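Local coordinates for DisA protein (Sorangium cellulosum, PDB 6CCA) that probably transfers methyl groups to a carbon of a polyketide intermediate, building a gem-dimethyl unit on the disorazol assembly line, at residues L286-A297 with T318-L326; I206-V217 with S241-H252. One frame throughout, in Å; residues are numbered along the deposited sequence.

In the fold
Both contacts belong to the Rossmann-like methyltransferase core and lie against opposite faces of its sheet. Contact 2 comes first along the chain and closes before contact 1 opens. It pairs helix 196-216 with helix 239-246, just before and just after strand 226-231. Contact 1 sets the loop between strands 279-281 and 300-306 against helix 315-325. The centres are 23 Å apart, and the nearest atoms come within about 8 Å without touching. The contacts lean on neighbouring strands of one sheet, 226-231 and 300-306, which pair in parallel. This three-layer build is that of class I methyltransferases, consistent with S-adenosylmethionine as methyl donor.

Contact 1: residues L286-A297 with T318-L326; sequences LEGDVVAQGFSA and TLQSIKRLL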
loop_
_atom_site.group_PDB
_atom_site.type_symbol
_atom_site.label_atom_id
_atom_site.label_comp_id
_atom_site.label_asym_id
_atom_site.label_seq_id
_atom_site.Cartn_x
_atom_site.Cartn_y
_atom_site.Cartn_z
ATOM N N LEU A 286 16.007 1.103 -2.398
ATOM C CA LEU A 286 16.070 0.472 -3.735
ATOM C C LEU A 286 16.423 1.506 -4.809
ATOM O O LEU A 286 16.970 1.137 -5.871
ATOM C CB LEU A 286 14.736 -0.166 -4.140
ATOM C CG LEU A 286 14.391 -1.520 -3.569
ATOM C CD1 LEU A 286 12.946 -1.852 -3.984
ATOM C CD2 LEU A 286 15.369 -2.607 -4.015
ATOM N N GLU A 287 16.077 2.762 -4.498
ATOM C CA GLU A 287 16.432 3.907 -5.309
ATOM C C GLU A 287 17.934 4.209 -5.317
ATOM O O GLU A 287 18.364 5.064 -6.035
ATOM C CB GLU A 287 15.636 5.142 -4.874
ATOM C CG GLU A 287 14.124 5.065 -5.255
ATOM C CD GLU A 287 13.367 6.362 -4.988
ATOM O OE1 GLU A 287 12.732 6.512 -3.960
ATOM O OE2 GLU A 287 13.396 7.286 -5.798
ATOM N N GLY A 288 18.733 3.531 -4.522
ATOM C CA GLY A 288 20.156 3.708 -4.590
ATOM C C GLY A 288 20.822 2.526 -5.210
ATOM O O GLY A 288 20.212 1.721 -5.867
ATOM N N ASP A 289 22.083 2.392 -4.934
ATOM C CA ASP A 289 22.874 1.400 -5.574
ATOM C C ASP A 289 22.885 0.166 -4.686
ATOM O O ASP A 289 23.525 0.148 -3.647
ATOM C CB ASP A 289 24.286 1.966 -5.796
ATOM C CG ASP A 289 25.291 0.932 -6.275
ATOM O OD1 ASP A 289 25.003 -0.289 -6.298
ATOM O OD2 ASP A 289 26.413 1.369 -6.615
ATOM N N VAL A 290 22.197 -0.900 -5.127
ATOM C CA VAL A 290 21.954 -2.022 -4.215
ATOM C C VAL A 290 23.235 -2.755 -3.883
ATOM O O VAL A 290 23.427 -3.236 -2.786
ATOM C CB VAL A 290 20.826 -2.944 -4.726
ATOM C CG1 VAL A 290 19.535 -2.129 -4.908
ATOM C CG2 VAL A 290 21.242 -3.599 -6.034
ATOM N N VAL A 291 24.192 -2.805 -4.793
ATOM C CA VAL A 291 25.437 -3.490 -4.458
ATOM C C VAL A 291 26.311 -2.691 -3.500
ATOM O O VAL A 291 26.890 -3.247 -2.548
ATOM C CB VAL A 291 26.224 -3.846 -5.754
ATOM C CG1 VAL A 291 27.568 -4.479 -5.432
ATOM C CG2 VAL A 291 25.380 -4.754 -6.622
ATOM N N ALA A 292 26.418 -1.379 -3.747
ATOM C CA ALA A 292 27.011 -0.446 -2.773
ATOM C C ALA A 292 26.445 -0.691 -1.380
ATOM O O ALA A 292 27.178 -0.642 -0.402
ATOM C CB ALA A 292 26.792 1.003 -3.196
ATOM N N GLN A 293 25.148 -1.035 -1.292
ATOM C CA GLN A 293 24.512 -1.262 0.016
ATOM C C GLN A 293 24.723 -2.639 0.635
ATOM O O GLN A 293 24.203 -2.922 1.690
ATOM C CB GLN A 293 23.053 -0.886 -0.044
ATOM C CG GLN A 293 22.792 0.539 -0.470
ATOM C CD GLN A 293 21.367 0.847 -0.694
ATOM O OE1 GLN A 293 20.557 0.949 0.267
ATOM N NE2 GLN A 293 21.016 1.081 -1.949
ATOM N N GLY A 294 25.516 -3.505 -0.019
ATOM C CA GLY A 294 25.883 -4.767 0.514
ATOM C C GLY A 294 24.990 -5.922 0.050
ATOM O O GLY A 294 24.929 -6.900 0.745
ATOM N N PHE A 295 24.265 -5.768 -1.054
ATOM C CA PHE A 295 23.352 -6.790 -1.651
ATOM C C PHE A 295 23.766 -7.196 -3.100
ATOM O O PHE A 295 23.615 -6.409 -4.062
ATOM C CB PHE A 295 21.951 -6.233 -1.811
ATOM C CG PHE A 295 21.304 -5.869 -0.521
ATOM C CD1 PHE A 295 21.475 -4.589 0.019
ATOM C CD2 PHE A 295 20.559 -6.792 0.166
ATOM C CE1 PHE A 295 20.894 -4.271 1.221
ATOM C CE2 PHE A 295 20.009 -6.482 1.381
ATOM C CZ PHE A 295 20.196 -5.225 1.909
ATOM N N SER A 296 24.145 -8.425 -3.292
ATOM C CA SER A 296 24.637 -8.806 -4.612
ATOM C C SER A 296 23.549 -9.112 -5.667
ATOM O O SER A 296 22.396 -9.480 -5.340
ATOM C CB SER A 296 25.611 -9.961 -4.446
ATOM O OG SER A 296 25.014 -10.966 -3.694
ATOM N N ALA A 297 23.924 -8.932 -6.919
ATOM C CA ALA A 297 23.119 -9.340 -8.031
ATOM C C ALA A 297 22.790 -10.822 -8.030
ATOM O O ALA A 297 23.617 -11.636 -7.648
ATOM C CB ALA A 297 23.847 -9.061 -9.346
ATOM N N THR A 318 12.941 1.274 -10.197
ATOM C CA THR A 318 12.877 0.476 -9.003
ATOM C C THR A 318 12.659 -0.993 -9.349
ATOM O O THR A 318 13.318 -1.858 -8.793
ATOM C CB THR A 318 11.776 1.044 -8.090
ATOM O OG1 THR A 318 12.207 2.302 -7.561
ATOM C CG2 THR A 318 11.444 0.111 -6.914
ATOM N N LEU A 319 11.813 -1.257 -10.333
ATOM C CA LEU A 319 11.598 -2.601 -10.812
ATOM C C LEU A 319 12.850 -3.233 -11.422
ATOM O O LEU A 319 13.086 -4.429 -11.233
ATOM C CB LEU A 319 10.471 -2.666 -11.823
ATOM C CG LEU A 319 9.098 -2.343 -11.220
ATOM C CD1 LEU A 319 8.073 -2.204 -12.349
ATOM C CD2 LEU A 319 8.647 -3.400 -10.206
ATOM N N GLN A 320 13.658 -2.419 -12.114
ATOM C CA GLN A 320 14.882 -2.926 -12.719
ATOM C C GLN A 320 15.869 -3.230 -11.632
ATOM O O GLN A 320 16.602 -4.203 -11.758
ATOM C CB GLN A 320 15.446 -1.942 -13.782
ATOM C CG GLN A 320 14.613 -1.926 -15.053
ATOM C CD GLN A 320 14.579 -3.272 -15.762
ATOM O OE1 GLN A 320 15.609 -3.996 -15.828
ATOM N NE2 GLN A 320 13.441 -3.628 -16.284
ATOM N N SER A 321 15.874 -2.484 -10.522
ATOM C CA SER A 321 16.808 -2.838 -9.452
ATOM C C SER A 321 16.386 -4.128 -8.795
ATOM O O SER A 321 17.212 -4.921 -8.396
ATOM C CB SER A 321 16.924 -1.796 -8.340
ATOM O OG SER A 321 17.425 -0.633 -8.851
ATOM N N ILE A 322 15.067 -4.304 -8.654
ATOM C CA ILE A 322 14.522 -5.605 -8.156
ATOM C C ILE A 322 14.975 -6.784 -9.053
ATOM O O ILE A 322 15.404 -7.825 -8.548
ATOM C CB ILE A 322 13.003 -5.517 -8.032
ATOM C CG1 ILE A 322 12.713 -4.615 -6.837
ATOM C CG2 ILE A 322 12.361 -6.872 -7.796
ATOM C CD1 ILE A 322 11.221 -4.266 -6.675
ATOM N N LYS A 323 14.893 -6.587 -10.366
ATOM C CA LYS A 323 15.368 -7.576 -11.340
ATOM C C LYS A 323 16.858 -7.878 -11.224
ATOM O O LYS A 323 17.252 -9.006 -11.404
ATOM C CB LYS A 323 15.013 -7.158 -12.773
ATOM C CG LYS A 323 13.554 -7.276 -13.037
ATOM C CD LYS A 323 13.211 -7.094 -14.487
ATOM C CE LYS A 323 13.312 -8.385 -15.279
ATOM N NZ LYS A 323 13.340 -8.045 -16.730
ATOM N N ARG A 324 17.650 -6.901 -10.840
ATOM C CA ARG A 324 19.092 -7.102 -10.612
ATOM C C ARG A 324 19.296 -8.001 -9.422
ATOM O O ARG A 324 20.116 -8.891 -9.482
ATOM C CB ARG A 324 19.790 -5.741 -10.380
ATOM C CG ARG A 324 21.289 -5.829 -10.083
ATOM C CD ARG A 324 21.990 -4.487 -10.357
ATOM N NE ARG A 324 21.737 -4.075 -11.755
ATOM C CZ ARG A 324 22.278 -4.680 -12.829
ATOM N NH1 ARG A 324 23.115 -5.716 -12.687
ATOM N NH2 ARG A 324 21.977 -4.254 -14.055
ATOM N N LEU A 325 18.535 -7.765 -8.345
ATOM C CA LEU A 325 18.641 -8.536 -7.123
ATOM C C LEU A 325 18.078 -9.960 -7.259
ATOM O O LEU A 325 18.561 -10.890 -6.619
ATOM C CB LEU A 325 17.883 -7.868 -5.993
ATOM C CG LEU A 325 18.514 -6.559 -5.501
ATOM C CD1 LEU A 325 17.558 -5.712 -4.712
ATOM C CD2 LEU A 325 19.768 -6.863 -4.670
ATOM N N LEU A 326 17.008 -10.102 -8.046
ATOM C CA LEU A 326 16.383 -11.432 -8.216
ATOM C C LEU A 326 17.193 -12.345 -9.135
ATOM O O LEU A 326 17.748 -11.900 -10.150
ATOM C CB LEU A 326 15.017 -11.257 -8.889
ATOM C CG LEU A 326 13.833 -10.894 -7.996
ATOM C CD1 LEU A 326 12.615 -10.638 -8.866
ATOM C CD2 LEU A 326 13.535 -11.980 -6.962
#
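Leu325 is the last residue of helix 315-325 and pushes its forked tip into the curl of loop 286-297. Its CB makes no close contact with the loop; the touching begins at CG. CG lies anti to the carbonyl carbon and next to the backbone N (chi1 -69°), which turns the fork toward the loop. There CG meets Val290 CG2 at 4.1 Å. The CD1 branch goes to Leu286, 3.9 Å from its CD2. The CD2 branch sits 3.7 Å from Phe295 CB, and the carbonyl O of Ser296 is close to it too. Val290 comes at Leu325 tip to tip, with CG2 3.8 Å from Leu325 CD2. One leucine thus touches four loop residues.

Leu286 carries the other end. Its CD1 rests 3.8 Å from Thr318 CG2, the two side chains crossing at about a right angle, and it also reaches Ile322 CG1. Polar contact is slight: Ser321 OG stands 3.5 Å from Leu286 O, a weak bond at best. At the far end Ala297 CA lies 3.4 Å from Arg324 O, as a CA-H...O contact.

The loop is shaped from within. Asp289 OD1 takes the N-H of Ala292 at 3.1 Å, from above its carboxylate plane, in an Asx motif. A type I turn follows from Val291 to Gly294. Val290 O then meets the edge of the Phe295 ring in its plane. The curl presents Val290 to the helix; Phe295 offers its CB, and its ring turns away.

Leu325 and Phe295 both also touch Phe300 on strand 300-306. Backbone bonds tie Arg324 to Glu298 and Leu325 to Phe300. Lys323 forms a salt bridge with Asp410, near the end of strand 402-409. The helix therefore lies between the loop and the C-terminal end of the chain, on one face of the sheet.

Contact 2: residues I206-V217 with S241-H252; sequences IKSLLVFLDARV and SVLEALSSHARH
The His249 ring lies against 206-217, near the end of helix 196-216. Leu213 CB lies over one face, 4.0 Å from the ring centroid and 23° off the normal, a CH-pi contact. Asp214 OD1 and Val217 CG2 come to the edge instead. Asp214 OD1 is 4.1 Å from His249 NE2, too long for a bond, though its charge may still favour a protonated ring. His249 ND1 is buried here and has no partner in the model.

Val217 makes a second CH-pi contact. Its CG1 sits over a face of the His252 ring, 3.9 Å from the centroid. CG1 is anti to the backbone N and CG2 is beside it (chi1 157°), and both branches touch this ring. Val217 CG2 is 3.5 Å from His252 ND1.

Toward the other end the contact is aliphatic. Ile206 CG2 is only 3.4 Å from Ala245 CB, tighter than usual van der Waals contact. Leu209 CD1 meets Val242 CG1 at 3.8 Å, the side chains crossing at about a right angle. Leu210 CD2 packs on Leu246 CD1 at 3.9 Å.

The axes of 206-216 and 241-246 run in roughly the same direction, 29° apart, and approach to 10.2 Å. The next shell is the sheet. Leu213 rests on Ile226 and Leu246 on Ile228, both of strand 226-231. Val242 and Leu246 also touch Tyr255 on strand 253-257. Arg216 forms a salt bridge with Asp301 and Phe212 meets Trp331 edge-to-face, reaching strands 300-306 and 330-337.

Strand 226-231, helix 239-246 and strand 253-257 make a beta-alpha-beta crossover, the opening unit of the class I methyltransferase fold. Helix 196-216 packs beside the crossover helix on the same sheet face. The glycine-rich turn after the first strand probably binds S-adenosylmethionine, as in that family.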
loop_
_atom_site.group_PDB
_atom_site.type_symbol
_atom_site.label_atom_id
_atom_site.label_comp_id
_atom_site.label_asym_id
_atom_site.label_seq_id
_atom_site.Cartn_x
_atom_site.Cartn_y
_atom_site.Cartn_z
ATOM N N ILE A 206 1.654 -15.006 2.295
ATOM C CA ILE A 206 2.215 -16.146 3.005
ATOM C C ILE A 206 2.031 -17.396 2.142
ATOM O O ILE A 206 2.948 -18.161 1.959
ATOM C CB ILE A 206 1.572 -16.341 4.379
ATOM C CG1 ILE A 206 2.066 -15.254 5.343
ATOM C CG2 ILE A 206 1.988 -17.694 5.015
ATOM C CD1 ILE A 206 1.356 -15.184 6.686
ATOM N N LYS A 207 0.842 -17.586 1.630
ATOM C CA LYS A 207 0.571 -18.734 0.771
ATOM C C LYS A 207 1.509 -18.751 -0.427
ATOM O O LYS A 207 2.013 -19.827 -0.845
ATOM C CB LYS A 207 -0.901 -18.661 0.283
ATOM C CG LYS A 207 -1.359 -19.837 -0.607
ATOM C CD LYS A 207 -1.158 -21.106 0.126
ATOM C CE LYS A 207 -1.981 -22.277 -0.421
ATOM N NZ LYS A 207 -1.326 -23.532 0.105
ATOM N N SER A 208 1.738 -17.592 -1.049
ATOM C CA SER A 208 2.606 -17.543 -2.171
ATOM C C SER A 208 3.981 -18.018 -1.803
ATOM O O SER A 208 4.624 -18.716 -2.571
ATOM C CB SER A 208 2.669 -16.154 -2.778
ATOM O OG SER A 208 1.400 -15.611 -3.191
ATOM N N LEU A 209 4.484 -17.585 -0.645
ATOM C CA LEU A 209 5.817 -17.941 -0.256
ATOM C C LEU A 209 5.937 -19.437 0.030
ATOM O O LEU A 209 6.945 -20.077 -0.324
ATOM C CB LEU A 209 6.276 -17.099 0.964
ATOM C CG LEU A 209 6.292 -15.580 0.752
ATOM C CD1 LEU A 209 6.662 -14.929 2.101
ATOM C CD2 LEU A 209 7.205 -15.070 -0.346
ATOM N N LEU A 210 4.938 -19.996 0.699
ATOM C CA LEU A 210 4.967 -21.388 1.042
ATOM C C LEU A 210 4.845 -22.253 -0.198
ATOM O O LEU A 210 5.493 -23.316 -0.289
ATOM C CB LEU A 210 3.868 -21.678 2.034
ATOM C CG LEU A 210 4.143 -21.115 3.437
ATOM C CD1 LEU A 210 3.023 -21.457 4.373
ATOM C CD2 LEU A 210 5.439 -21.604 4.062
ATOM N N VAL A 211 4.064 -21.802 -1.185
ATOM C CA VAL A 211 3.980 -22.559 -2.455
ATOM C C VAL A 211 5.322 -22.538 -3.165
ATOM O O VAL A 211 5.829 -23.558 -3.711
ATOM C CB VAL A 211 2.823 -22.010 -3.297
ATOM C CG1 VAL A 211 2.956 -22.354 -4.783
ATOM C CG2 VAL A 211 1.535 -22.495 -2.656
ATOM N N PHE A 212 5.979 -21.410 -3.094
ATOM C CA PHE A 212 7.316 -21.319 -3.679
ATOM C C PHE A 212 8.267 -22.293 -3.007
ATOM O O PHE A 212 8.998 -23.057 -3.691
ATOM C CB PHE A 212 7.854 -19.890 -3.581
ATOM C CG PHE A 212 9.157 -19.714 -4.265
ATOM C CD1 PHE A 212 10.332 -20.031 -3.652
ATOM C CD2 PHE A 212 9.174 -19.329 -5.607
ATOM C CE1 PHE A 212 11.521 -19.848 -4.351
ATOM C CE2 PHE A 212 10.347 -19.148 -6.295
ATOM C CZ PHE A 212 11.528 -19.429 -5.658
ATOM N N LEU A 213 8.286 -22.275 -1.699
ATOM C CA LEU A 213 9.183 -23.125 -0.954
ATOM C C LEU A 213 8.887 -24.594 -1.215
ATOM O O LEU A 213 9.774 -25.366 -1.370
ATOM C CB LEU A 213 9.168 -22.806 0.536
ATOM C CG LEU A 213 9.867 -21.492 0.857
ATOM C CD1 LEU A 213 9.472 -20.911 2.187
ATOM C CD2 LEU A 213 11.351 -21.660 0.829
ATOM N N ASP A 214 7.625 -24.937 -1.267
ATOM C CA ASP A 214 7.246 -26.317 -1.504
ATOM C C ASP A 214 7.734 -26.798 -2.841
ATOM O O ASP A 214 8.101 -27.902 -2.973
ATOM C CB ASP A 214 5.756 -26.497 -1.464
ATOM C CG ASP A 214 5.218 -26.537 -0.085
ATOM O OD1 ASP A 214 5.957 -26.740 0.889
ATOM O OD2 ASP A 214 4.017 -26.345 0.003
ATOM N N ALA A 215 7.705 -25.951 -3.834
ATOM C CA ALA A 215 8.232 -26.288 -5.136
ATOM C C ALA A 215 9.746 -26.430 -5.220
ATOM O O ALA A 215 10.222 -27.267 -5.908
ATOM C CB ALA A 215 7.770 -25.285 -6.156
ATOM N N ARG A 216 10.483 -25.597 -4.526
ATOM C CA ARG A 216 11.919 -25.557 -4.669
ATOM C C ARG A 216 12.654 -26.440 -3.692
ATOM O O ARG A 216 13.701 -26.977 -4.019
ATOM C CB ARG A 216 12.447 -24.152 -4.395
ATOM C CG ARG A 216 12.007 -23.097 -5.387
ATOM C CD ARG A 216 12.625 -23.170 -6.771
ATOM N NE ARG A 216 13.957 -23.750 -6.852
ATOM C CZ ARG A 216 15.103 -23.159 -6.542
ATOM N NH1 ARG A 216 15.153 -21.901 -6.070
ATOM N NH2 ARG A 216 16.215 -23.865 -6.695
ATOM N N VAL A 217 12.168 -26.520 -2.466
ATOM C CA VAL A 217 12.935 -27.193 -1.393
ATOM C C VAL A 217 13.346 -28.600 -1.812
ATOM O O VAL A 217 14.518 -28.968 -1.628
ATOM C CB VAL A 217 12.181 -27.224 -0.053
ATOM C CG1 VAL A 217 12.654 -28.335 0.870
ATOM C CG2 VAL A 217 12.365 -25.876 0.637
ATOM N N SER A 241 3.937 -12.537 11.168
ATOM C CA SER A 241 3.226 -13.689 10.764
ATOM C C SER A 241 3.889 -14.380 9.576
ATOM O O SER A 241 3.778 -15.588 9.445
ATOM C CB SER A 241 1.745 -13.343 10.573
ATOM O OG SER A 241 1.618 -12.590 9.384
ATOM N N VAL A 242 4.576 -13.641 8.707
ATOM C CA VAL A 242 5.355 -14.269 7.690
ATOM C C VAL A 242 6.462 -15.173 8.275
ATOM O O VAL A 242 6.633 -16.359 7.898
ATOM C CB VAL A 242 5.958 -13.233 6.731
ATOM C CG1 VAL A 242 6.932 -13.894 5.772
ATOM C CG2 VAL A 242 4.851 -12.486 5.943
ATOM N N LEU A 243 7.223 -14.603 9.194
ATOM C CA LEU A 243 8.336 -15.333 9.768
ATOM C C LEU A 243 7.799 -16.575 10.527
ATOM O O LEU A 243 8.390 -17.634 10.506
ATOM C CB LEU A 243 9.102 -14.402 10.693
ATOM C CG LEU A 243 9.797 -13.224 10.034
ATOM C CD1 LEU A 243 10.551 -12.421 11.104
ATOM C CD2 LEU A 243 10.747 -13.603 8.933
ATOM N N GLU A 244 6.702 -16.438 11.249
ATOM C CA GLU A 244 6.170 -17.597 11.947
ATOM C C GLU A 244 5.768 -18.692 10.946
ATOM O O GLU A 244 6.071 -19.884 11.149
ATOM C CB GLU A 244 4.999 -17.218 12.842
ATOM C CG GLU A 244 4.488 -18.388 13.687
ATOM C CD GLU A 244 5.557 -18.970 14.655
ATOM O OE1 GLU A 244 6.599 -18.326 15.006
ATOM O OE2 GLU A 244 5.403 -20.128 15.062
ATOM N N ALA A 245 5.109 -18.303 9.854
ATOM C CA ALA A 245 4.686 -19.326 8.844
ATOM C C ALA A 245 5.883 -19.968 8.186
ATOM O O ALA A 245 5.870 -21.146 7.782
ATOM C CB ALA A 245 3.786 -18.708 7.773
ATOM N N LEU A 246 6.959 -19.215 8.034
ATOM C CA LEU A 246 8.115 -19.749 7.338
ATOM C C LEU A 246 9.051 -20.553 8.224
ATOM O O LEU A 246 9.971 -21.160 7.703
ATOM C CB LEU A 246 8.871 -18.634 6.646
ATOM C CG LEU A 246 8.471 -18.302 5.206
ATOM C CD1 LEU A 246 6.995 -18.194 4.982
ATOM C CD2 LEU A 246 9.151 -16.997 4.820
ATOM N N SER A 247 8.866 -20.481 9.541
ATOM C CA SER A 247 9.957 -20.829 10.463
ATOM C C SER A 247 10.265 -22.331 10.397
ATOM O O SER A 247 11.381 -22.705 10.664
ATOM C CB SER A 247 9.668 -20.407 11.907
ATOM O OG SER A 247 8.461 -20.993 12.328
ATOM N N SER A 248 9.286 -23.153 10.015
ATOM C CA SER A 248 9.520 -24.587 9.787
ATOM C C SER A 248 10.449 -24.886 8.626
ATOM O O SER A 248 10.931 -26.019 8.557
ATOM C CB SER A 248 8.205 -25.339 9.547
ATOM O OG SER A 248 7.668 -25.028 8.261
ATOM N N HIS A 249 10.696 -23.931 7.710
ATOM C CA HIS A 249 11.696 -24.089 6.672
ATOM C C HIS A 249 13.022 -23.529 7.020
ATOM O O HIS A 249 13.883 -23.384 6.141
ATOM C CB HIS A 249 11.287 -23.374 5.369
ATOM C CG HIS A 249 10.186 -24.061 4.649
ATOM N ND1 HIS A 249 8.865 -23.888 4.991
ATOM C CD2 HIS A 249 10.205 -24.972 3.652
ATOM C CE1 HIS A 249 8.111 -24.632 4.205
ATOM N NE2 HIS A 249 8.899 -25.287 3.373
ATOM N N ALA A 250 13.184 -23.166 8.282
ATOM C CA ALA A 250 14.359 -22.435 8.693
ATOM C C ALA A 250 15.646 -23.032 8.150
ATOM O O ALA A 250 16.527 -22.288 7.761
ATOM C CB ALA A 250 14.411 -22.291 10.188
ATOM N N ARG A 251 15.766 -24.349 8.060
ATOM C CA ARG A 251 17.077 -24.921 7.692
ATOM C C ARG A 251 17.491 -24.689 6.246
ATOM O O ARG A 251 18.699 -24.678 5.928
ATOM C CB ARG A 251 17.165 -26.397 8.111
ATOM C CG ARG A 251 16.880 -27.459 7.062
ATOM C CD ARG A 251 16.797 -28.828 7.753
ATOM N NE ARG A 251 15.968 -29.768 6.996
ATOM C CZ ARG A 251 14.636 -29.700 6.875
ATOM N NH1 ARG A 251 13.938 -28.731 7.455
ATOM N NH2 ARG A 251 13.993 -30.612 6.151
ATOM N N HIS A 252 16.532 -24.457 5.359
ATOM C CA HIS A 252 16.923 -24.047 3.997
ATOM C C HIS A 252 16.480 -22.642 3.591
ATOM O O HIS A 252 16.308 -22.361 2.431
ATOM C CB HIS A 252 16.506 -25.072 2.964
ATOM C CG HIS A 252 15.456 -25.996 3.447
ATOM N ND1 HIS A 252 14.155 -25.592 3.638
ATOM C CD2 HIS A 252 15.508 -27.308 3.778
ATOM C CE1 HIS A 252 13.450 -26.614 4.093
ATOM N NE2 HIS A 252 14.244 -27.667 4.177
#